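Long-range contacts in peroxisomal membrane protein LPX1 (Saccharomyces cerevisiae, PDB 2Y6U), which hydrolyses acyl esters, acting as an esterase, lipase and phospholipase A of the peroxisome built on the alpha/beta-hydrolase fold: residues Asp36-Ala41 against Val89-Gln94; Glu69-Arg74 against Ser229-Asn234; Ile142-Gly147 against Gly321-Asn326. One frame throughout, in Å; residues are numbered along the deposited sequence.

Contact 1: residues Asp36-Ala41 against Val89-Gln94; sequences DVYTSA and VLLIDQ
Asp36 and Leu91 exchange two backbone hydrogen bonds, as do Tyr38 and Val89, so both are hydrogen-bonded pairs of an antiparallel ladder. The bonds are short and straight: Tyr38 N reaches Val89 O at 2.8 Å, while Leu91 N meets Asp36 O at 3.0 Å with 174° at the hydrogen. Between them sits the non-hydrogen-bonded pair Val37–Leu90, where Leu90 CA also makes a CA-H contact to Asp36 O. Strand 35-40 is thus tied in as the antiparallel member of the alpha/beta-hydrolase sheet.

Apolar packing runs on both faces of the sheet. On one, Val37 and Leu90 lie side by side, and both Val37 methyls, CG1 and CG2, stand 3.8 Å from Leu90 CD2. On the other, Tyr38 CG is beside its backbone N (chi1 -70°), and the ring presents its edge to Val89 O, with CD1 3.7 Å from that oxygen. Farther out, Tyr38 CE1 comes within 3.8 Å of Leu91 CD1, and the ring also packs on Leu72. An alanine in place of Tyr38 would probably leave Leu91 CD1 without this neighbour and open a gap beside Leu72.

The polar exception is Asp36, whose OD1 accepts from Thr10 OG1 and forms a salt bridge with Lys65.

Beta-branched and leucine side chains suit these buried strands: backbone polarity is spent within the sheet, and apolar groups meet the layers beyond.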
loop_
_atom_site.group_PDB
_atom_site.type_symbol
_atom_site.label_atom_id
_atom_site.label_comp_id
_atom_site.label_asym_id
_atom_site.label_seq_id
_atom_site.Cartn_x
_atom_site.Cartn_y
_atom_site.Cartn_z
ATOM N N ASP A 36 14.921 14.842 -3.210
ATOM C CA ASP A 36 15.284 15.760 -4.303
ATOM C C ASP A 36 14.652 15.281 -5.596
ATOM O O ASP A 36 14.717 14.046 -5.879
ATOM C CB ASP A 36 16.814 15.807 -4.423
ATOM C CG ASP A 36 17.483 16.463 -3.220
ATOM O OD1 ASP A 36 16.796 17.167 -2.433
ATOM O OD2 ASP A 36 18.733 16.350 -3.040
ATOM N N VAL A 37 14.021 16.185 -6.367
ATOM C CA VAL A 37 13.436 15.873 -7.631
ATOM C C VAL A 37 14.280 16.558 -8.670
ATOM O O VAL A 37 14.448 17.810 -8.644
ATOM C CB VAL A 37 11.964 16.474 -7.784
ATOM C CG1 VAL A 37 11.401 16.089 -9.115
ATOM C CG2 VAL A 37 11.110 15.947 -6.756
ATOM N N TYR A 38 14.697 15.789 -9.669
ATOM C CA TYR A 38 15.464 16.283 -10.785
ATOM C C TYR A 38 14.586 16.208 -12.003
ATOM O O TYR A 38 14.083 15.126 -12.351
ATOM C CB TYR A 38 16.745 15.449 -10.968
ATOM C CG TYR A 38 17.738 15.697 -9.861
ATOM C CD1 TYR A 38 17.691 14.946 -8.693
ATOM C CD2 TYR A 38 18.661 16.696 -9.946
ATOM C CE1 TYR A 38 18.590 15.187 -7.639
ATOM C CE2 TYR A 38 19.590 16.911 -8.918
ATOM C CZ TYR A 38 19.569 16.130 -7.798
ATOM O OH TYR A 38 20.460 16.358 -6.772
ATOM N N THR A 39 14.395 17.345 -12.685
ATOM C CA THR A 39 13.529 17.409 -13.864
ATOM C C THR A 39 14.290 17.842 -15.129
ATOM O O THR A 39 15.063 18.794 -15.127
ATOM C CB THR A 39 12.319 18.371 -13.597
ATOM O OG1 THR A 39 11.670 17.828 -12.450
ATOM C CG2 THR A 39 11.349 18.299 -14.694
ATOM N N SER A 40 14.002 17.141 -16.210
ATOM C CA SER A 40 14.650 17.401 -17.488
ATOM C C SER A 40 14.228 18.761 -17.935
ATOM O O SER A 40 13.099 19.226 -17.705
ATOM C CB SER A 40 14.314 16.339 -18.524
ATOM O OG SER A 40 14.222 16.847 -19.813
ATOM N N ALA A 41 15.225 19.417 -18.501
ATOM C CA ALA A 41 15.132 20.722 -19.117
ATOM C C ALA A 41 15.044 20.504 -20.677
ATOM O O ALA A 41 15.094 21.461 -21.430
ATOM C CB ALA A 41 16.407 21.496 -18.750
ATOM N N VAL A 89 14.021 12.326 -12.123
ATOM C CA VAL A 89 14.761 11.420 -11.268
ATOM C C VAL A 89 14.487 11.814 -9.833
ATOM O O VAL A 89 14.619 12.996 -9.479
ATOM C CB VAL A 89 16.309 11.477 -11.467
ATOM C CG1 VAL A 89 17.046 10.444 -10.562
ATOM C CG2 VAL A 89 16.665 11.260 -12.910
ATOM N N LEU A 90 14.110 10.856 -8.990
ATOM C CA LEU A 90 13.865 11.126 -7.562
ATOM C C LEU A 90 14.910 10.458 -6.720
ATOM O O LEU A 90 15.117 9.235 -6.809
ATOM C CB LEU A 90 12.521 10.571 -7.133
ATOM C CG LEU A 90 11.320 10.880 -8.020
ATOM C CD1 LEU A 90 9.986 10.287 -7.483
ATOM C CD2 LEU A 90 11.140 12.424 -8.227
ATOM N N LEU A 91 15.532 11.209 -5.838
ATOM C CA LEU A 91 16.468 10.727 -4.940
ATOM C C LEU A 91 15.944 10.914 -3.517
ATOM O O LEU A 91 15.718 12.032 -3.048
ATOM C CB LEU A 91 17.805 11.449 -5.085
ATOM C CG LEU A 91 18.571 11.348 -6.401
ATOM C CD1 LEU A 91 20.008 11.971 -6.186
ATOM C CD2 LEU A 91 18.551 10.047 -7.036
ATOM N N ILE A 92 15.603 9.821 -2.876
ATOM C CA ILE A 92 14.838 9.859 -1.632
ATOM C C ILE A 92 15.695 9.472 -0.390
ATOM O O ILE A 92 16.443 8.508 -0.418
ATOM C CB ILE A 92 13.642 8.877 -1.751
ATOM C CG1 ILE A 92 12.698 9.333 -2.846
ATOM C CG2 ILE A 92 12.851 8.702 -0.372
ATOM C CD1 ILE A 92 11.603 8.225 -3.241
ATOM N N ASP A 93 15.552 10.224 0.724
ATOM C CA ASP A 93 16.141 9.820 2.006
ATOM C C ASP A 93 15.058 9.206 2.874
ATOM O O ASP A 93 13.989 9.796 3.146
ATOM C CB ASP A 93 16.682 10.970 2.789
ATOM C CG ASP A 93 18.056 11.420 2.340
ATOM O OD1 ASP A 93 18.857 10.610 1.881
ATOM O OD2 ASP A 93 18.325 12.623 2.503
ATOM N N GLN A 94 15.307 7.984 3.302
ATOM C CA GLN A 94 14.383 7.304 4.240
ATOM C C GLN A 94 14.298 8.156 5.521
ATOM O O GLN A 94 15.207 8.952 5.819
ATOM C CB GLN A 94 14.959 5.953 4.566
ATOM C CG GLN A 94 14.938 4.964 3.387
ATOM C CD GLN A 94 13.500 4.677 2.978
ATOM O OE1 GLN A 94 12.693 4.166 3.749
ATOM N NE2 GLN A 94 13.183 4.983 1.741
#

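Contact 2: residues Glu69-Arg74 against Ser229-Asn234; sequences EYYLPR and SQILQN
The Tyr70 ring meets Gln230 at its edge: the amide carbon CD lies in the ring plane, 3.9 Å from Tyr70 CE2, and NE2 is 3.7 Å from the same carbon. Ring and amide planes stand 73° apart, so the glutamine comes up to the rim rather than lying over the ring. One face of the ring belongs to Arg74, whose NH1 sits 3.6 Å above the plane, over the centre. A guanidinium suits this place, since its charge would probably be favoured by the ring's electrons. The same NH1 donates to Tyr70 O, on a lone pair in the carbonyl plane, which helps hold the group over the ring. The neighbouring Tyr71 ring turns its edge toward Ile231 CD1, a looser approach.

Tyr70 CG is anti to its backbone N (chi1 177°), and its CB meets Ile231 CG1 at 3.5 Å. The two side chains cross at about a right angle, and the CG1–CD1 arm of the isoleucine lies against both CB and CG of the tyrosine. The phenol itself reaches beyond the pair, where its OH bonds to Asp331.

No direct hydrogen bond joins the segments. Instead one water accepts from both Tyr70 N, at 2.9 Å, and Asn234 ND2, at 2.8 Å; a short amide side chain is well placed to share it. Gln230 is exposed, and its long side chain brings both CB and the amide to the ring's rim while keeping a polar group where the surface tolerates one.

The loop 69-74 follows strand 51-58, whereas helix 229-239 lies in the long insertion between strands 164-168 and 286-292. Packing of such an inserted helical region onto core loops is consistent with the cap of alpha/beta hydrolases.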
loop_
_atom_site.group_PDB
_atom_site.type_symbol
_atom_site.label_atom_id
_atom_site.label_comp_id
_atom_site.label_asym_id
_atom_site.label_seq_id
_atom_site.Cartn_x
_atom_site.Cartn_y
_atom_site.Cartn_z
ATOM N N GLU A 69 24.160 11.107 -6.538
ATOM C CA GLU A 69 24.430 12.292 -7.332
ATOM C C GLU A 69 25.438 12.136 -8.446
ATOM O O GLU A 69 25.241 12.688 -9.545
ATOM C CB GLU A 69 24.742 13.532 -6.446
ATOM C CG GLU A 69 23.550 13.839 -5.568
ATOM C CD GLU A 69 23.824 15.105 -4.612
ATOM O OE1 GLU A 69 24.918 15.683 -4.634
ATOM O OE2 GLU A 69 22.960 15.391 -3.801
ATOM N N TYR A 70 26.518 11.398 -8.207
ATOM C CA TYR A 70 27.486 11.099 -9.209
ATOM C C TYR A 70 26.824 10.455 -10.467
ATOM O O TYR A 70 27.335 10.550 -11.563
ATOM C CB TYR A 70 28.537 10.148 -8.577
ATOM C CG TYR A 70 29.568 9.698 -9.528
ATOM C CD1 TYR A 70 29.400 8.548 -10.288
ATOM C CD2 TYR A 70 30.748 10.421 -9.675
ATOM C CE1 TYR A 70 30.369 8.122 -11.175
ATOM C CE2 TYR A 70 31.802 9.994 -10.558
ATOM C CZ TYR A 70 31.602 8.837 -11.318
ATOM O OH TYR A 70 32.572 8.513 -12.197
ATOM N N TYR A 71 25.737 9.718 -10.259
ATOM C CA TYR A 71 25.087 9.032 -11.367
ATOM C C TYR A 71 24.359 9.958 -12.338
ATOM O O TYR A 71 24.235 9.652 -13.558
ATOM C CB TYR A 71 24.038 8.055 -10.838
ATOM C CG TYR A 71 24.609 6.783 -10.191
ATOM C CD1 TYR A 71 25.548 6.840 -9.145
ATOM C CD2 TYR A 71 24.144 5.510 -10.587
ATOM C CE1 TYR A 71 26.078 5.642 -8.531
ATOM C CE2 TYR A 71 24.614 4.364 -9.966
ATOM C CZ TYR A 71 25.588 4.420 -8.968
ATOM O OH TYR A 71 26.055 3.242 -8.378
ATOM N N LEU A 72 23.864 11.072 -11.805
ATOM C CA LEU A 72 22.954 11.917 -12.607
ATOM C C LEU A 72 23.459 12.351 -13.966
ATOM O O LEU A 72 22.738 12.212 -14.911
ATOM C CB LEU A 72 22.509 13.165 -11.794
ATOM C CG LEU A 72 21.753 12.825 -10.543
ATOM C CD1 LEU A 72 21.589 14.135 -9.637
ATOM C CD2 LEU A 72 20.374 12.125 -10.881
ATOM N N PRO A 73 24.689 12.872 -14.098
ATOM C CA PRO A 73 25.082 13.255 -15.441
ATOM C C PRO A 73 25.463 12.063 -16.326
ATOM O O PRO A 73 25.652 12.245 -17.504
ATOM C CB PRO A 73 26.261 14.217 -15.225
ATOM C CG PRO A 73 26.616 14.081 -13.794
ATOM C CD PRO A 73 25.684 13.254 -13.087
ATOM N N ARG A 74 25.528 10.848 -15.761
ATOM C CA ARG A 74 26.073 9.708 -16.480
ATOM C C ARG A 74 24.983 8.725 -16.943
ATOM O O ARG A 74 25.243 7.828 -17.753
ATOM C CB ARG A 74 27.045 9.012 -15.554
ATOM C CG ARG A 74 28.310 9.752 -15.436
ATOM C CD ARG A 74 29.102 9.260 -14.246
ATOM N NE ARG A 74 30.359 9.978 -14.222
ATOM C CZ ARG A 74 30.570 11.151 -13.627
ATOM N NH1 ARG A 74 29.613 11.787 -12.928
ATOM N NH2 ARG A 74 31.755 11.681 -13.710
ATOM N N SER A 229 36.373 8.503 -5.256
ATOM C CA SER A 229 36.753 9.742 -4.554
ATOM C C SER A 229 35.662 10.864 -4.630
ATOM O O SER A 229 35.506 11.606 -3.665
ATOM C CB SER A 229 38.122 10.245 -5.035
ATOM O OG SER A 229 38.033 10.391 -6.427
ATOM N N GLN A 230 34.930 10.989 -5.751
ATOM C CA GLN A 230 33.921 12.032 -5.856
ATOM C C GLN A 230 32.739 11.695 -4.971
ATOM O O GLN A 230 32.159 12.598 -4.384
ATOM C CB GLN A 230 33.434 12.292 -7.303
ATOM C CG GLN A 230 34.548 12.654 -8.254
ATOM C CD GLN A 230 34.116 12.982 -9.722
ATOM O OE1 GLN A 230 34.921 12.817 -10.655
ATOM N NE2 GLN A 230 32.886 13.453 -9.910
ATOM N N ILE A 231 32.353 10.420 -4.884
ATOM C CA ILE A 231 31.224 10.041 -4.049
ATOM C C ILE A 231 31.555 10.172 -2.556
ATOM O O ILE A 231 30.785 10.696 -1.778
ATOM C CB ILE A 231 30.703 8.612 -4.412
ATOM C CG1 ILE A 231 30.240 8.600 -5.889
ATOM C CG2 ILE A 231 29.558 8.132 -3.536
ATOM C CD1 ILE A 231 29.708 7.203 -6.389
ATOM N N LEU A 232 32.750 9.785 -2.199
ATOM C CA LEU A 232 33.246 10.001 -0.839
ATOM C C LEU A 232 33.236 11.487 -0.449
ATOM O O LEU A 232 32.716 11.854 0.623
ATOM C CB LEU A 232 34.635 9.385 -0.724
ATOM C CG LEU A 232 35.314 9.464 0.629
ATOM C CD1 LEU A 232 34.352 8.894 1.701
ATOM C CD2 LEU A 232 36.694 8.695 0.529
ATOM N N GLN A 233 33.717 12.346 -1.340
ATOM C CA GLN A 233 33.705 13.782 -1.096
ATOM C C GLN A 233 32.240 14.222 -0.963
ATOM O O GLN A 233 31.944 14.995 -0.079
ATOM C CB GLN A 233 34.384 14.569 -2.222
ATOM C CG GLN A 233 34.562 16.090 -1.917
ATOM C CD GLN A 233 35.440 16.311 -0.713
ATOM O OE1 GLN A 233 36.582 15.875 -0.714
ATOM N NE2 GLN A 233 34.935 17.018 0.305
ATOM N N ASN A 234 31.348 13.781 -1.848
ATOM C CA ASN A 234 29.912 14.136 -1.710
ATOM C C ASN A 234 29.306 13.665 -0.384
ATOM O O ASN A 234 28.539 14.405 0.239
ATOM C CB ASN A 234 29.101 13.515 -2.798
ATOM C CG ASN A 234 29.397 14.090 -4.121
ATOM O OD1 ASN A 234 30.003 15.210 -4.225
ATOM N ND2 ASN A 234 28.994 13.338 -5.180
HETATM O O HOH W 1 27.416 11.028 -5.460
#

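Contact 3: residues Ile142-Gly147 against Gly321-Asn326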
loop_
_atom_site.group_PDB
_atom_site.type_symbol
_atom_site.label_atom_id
_atom_site.label_comp_id
_atom_site.label_asym_id
_atom_site.label_seq_id
_atom_site.Cartn_x
_atom_site.Cartn_y
_atom_site.Cartn_z
ATOM N N ILE A 142 15.573 1.804 -8.737
ATOM C CA ILE A 142 16.907 1.331 -8.587
ATOM C C ILE A 142 17.229 1.402 -7.087
ATOM O O ILE A 142 17.154 2.464 -6.441
ATOM C CB ILE A 142 17.964 2.136 -9.388
ATOM C CG1 ILE A 142 17.567 2.312 -10.861
ATOM C CG2 ILE A 142 19.407 1.515 -9.147
ATOM C CD1 ILE A 142 16.763 3.586 -11.155
ATOM N N GLY A 143 17.573 0.270 -6.470
ATOM C CA GLY A 143 17.796 0.279 -5.045
ATOM C C GLY A 143 19.042 -0.480 -4.683
ATOM O O GLY A 143 19.304 -1.554 -5.254
ATOM N N HIS A 144 19.830 0.079 -3.811
ATOM C CA HIS A 144 20.951 -0.660 -3.170
ATOM C C HIS A 144 20.549 -1.241 -1.777
ATOM O O HIS A 144 20.069 -0.510 -0.937
ATOM C CB HIS A 144 22.122 0.309 -3.034
ATOM C CG HIS A 144 23.299 -0.284 -2.354
ATOM N ND1 HIS A 144 23.805 0.204 -1.181
ATOM C CD2 HIS A 144 24.009 -1.385 -2.646
ATOM C CE1 HIS A 144 24.814 -0.562 -0.784
ATOM N NE2 HIS A 144 25.004 -1.510 -1.680
ATOM N N SER A 145 20.885 -2.485 -1.457
ATOM C CA SER A 145 20.913 -2.988 0.028
ATOM C C SER A 145 19.501 -2.923 0.554
ATOM O O SER A 145 18.584 -3.532 -0.069
ATOM C CB SER A 145 22.028 -2.269 0.904
ATOM O OG SER A 145 21.721 -1.858 2.258
ATOM N N MET A 146 19.247 -2.186 1.637
ATOM C CA MET A 146 17.871 -1.882 2.036
ATOM C C MET A 146 16.960 -1.378 0.907
ATOM O O MET A 146 15.778 -1.791 0.819
ATOM C CB MET A 146 17.946 -0.816 3.147
ATOM C CG MET A 146 16.723 -0.333 3.665
ATOM S SD MET A 146 17.009 1.102 4.837
ATOM C CE MET A 146 17.587 2.316 3.923
ATOM N N GLY A 147 17.499 -0.516 0.040
ATOM C CA GLY A 147 16.768 0.075 -1.054
ATOM C C GLY A 147 16.322 -0.954 -2.076
ATOM O O GLY A 147 15.290 -0.816 -2.709
ATOM N N GLY A 321 33.695 -6.408 -7.434
ATOM C CA GLY A 321 32.802 -5.589 -6.661
ATOM C C GLY A 321 32.510 -6.162 -5.262
ATOM O O GLY A 321 32.441 -7.379 -5.054
ATOM N N SER A 322 32.344 -5.252 -4.322
ATOM C CA SER A 322 32.019 -5.583 -2.970
ATOM C C SER A 322 30.523 -5.297 -2.800
ATOM O O SER A 322 29.773 -4.996 -3.772
ATOM C CB SER A 322 32.864 -4.698 -2.035
ATOM O OG SER A 322 32.216 -3.385 -1.913
ATOM N N HIS A 323 30.076 -5.412 -1.568
ATOM C CA HIS A 323 28.689 -5.106 -1.211
ATOM C C HIS A 323 28.381 -3.650 -1.535
ATOM O O HIS A 323 27.240 -3.298 -1.876
ATOM C CB HIS A 323 28.406 -5.464 0.239
ATOM C CG HIS A 323 27.005 -5.155 0.681
ATOM N ND1 HIS A 323 25.882 -5.774 0.134
ATOM C CD2 HIS A 323 26.538 -4.250 1.569
ATOM C CE1 HIS A 323 24.788 -5.257 0.681
ATOM N NE2 HIS A 323 25.158 -4.342 1.554
ATOM N N LEU A 324 29.410 -2.807 -1.494
ATOM C CA LEU A 324 29.205 -1.351 -1.747
ATOM C C LEU A 324 29.594 -0.936 -3.152
ATOM O O LEU A 324 30.050 0.211 -3.390
ATOM C CB LEU A 324 29.969 -0.521 -0.714
ATOM C CG LEU A 324 29.626 -0.811 0.737
ATOM C CD1 LEU A 324 30.408 0.074 1.756
ATOM C CD2 LEU A 324 28.104 -0.684 0.933
ATOM N N VAL A 325 29.412 -1.863 -4.087
ATOM C CA VAL A 325 29.783 -1.667 -5.467
ATOM C C VAL A 325 29.142 -0.400 -6.060
ATOM O O VAL A 325 29.755 0.233 -6.909
ATOM C CB VAL A 325 29.479 -2.931 -6.278
ATOM C CG1 VAL A 325 27.940 -3.256 -6.395
ATOM C CG2 VAL A 325 30.254 -2.877 -7.646
ATOM N N ASN A 326 27.941 -0.017 -5.588
ATOM C CA ASN A 326 27.277 1.199 -6.093
ATOM C C ASN A 326 28.099 2.442 -5.830
ATOM O O ASN A 326 28.035 3.356 -6.665
ATOM C CB ASN A 326 25.869 1.440 -5.543
ATOM C CG ASN A 326 25.832 1.589 -4.048
ATOM O OD1 ASN A 326 26.552 0.879 -3.357
ATOM N ND2 ASN A 326 25.017 2.536 -3.556
HETATM O O HOH W 2 23.738 3.021 -0.839
HETATM O O HOH W 3 23.815 -3.109 3.463
#
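His144 CG is anti to its backbone N, while Asn326 CG takes the crowded position between N and the carbonyl carbon (chi1 60°); these bring the imidazole of His144 and the amide carbon CG of Asn326 together, and the amide then lies over one face of the ring. The two planes are 28° apart and stacked, with Asn326 OD1 3.3 Å above the ring centre. OD1 is also close to His144 NE2, but the angle is too poor for a hydrogen bond. The true partner of NE2 is His323 O, 2.9 Å away and close to the ring plane, with 170° at the hydrogen. At the same edge His144 CE1 touches Leu324 CD2. Ser145 CB covers the opposite ring face, toward the rim, and a water links His144 ND1 to Asn326 ND2. Imidazole suits this spot because it combines a flat face for the amide with two nitrogens at its edge, NE2 donating to the carbonyl and ND1 meeting the water.

Gly143, Ser145 and Gly147 match the GxSxG nucleophile elbow of alpha/beta hydrolases, a tight strand-to-helix turn with Ser145 at positive phi. Any side chain at Gly143 would clash with Gly147 O, and one at Gly147 would crowd His144 O, which explains the glycines. Ser145, the probable nucleophile, accepts from Ser61 N. A water bridges it to the imidazole of the likely catalytic histidine: Ser145 OG is 2.7 Å from that water, and His323 NE2 2.6 Å. His323 ND1 pairs with Glu169, consistent with a Ser-His-acid triad. Just before this histidine, Ser322 OG accepts from Leu324 N in an ST turn.

Contact 3 holds the probable active site. Centre to centre, contact 2 and contact 3 are about 15 Å apart, and contact 1 and contact 3 about 19 Å. Contact 2 is coupled to the site directly: Tyr71 OH lies 2.6 Å from Asn326 O, a probable hydrogen bond, so the cap-facing loop is tied to the residue that stacks on His144. Contacts 1 and 2 touch through packing, Tyr38 CZ coming 3.4 Å from Leu72 CD1, and the centres of contact 1 and contact 2 are about 14 Å apart. Contact 1 belongs to the same sheet as strand 137-144, and it meets contact 3 where Gln94 CG lies 3.8 Å from Met146 CE, Met146 being the residue after Ser145 in the chain.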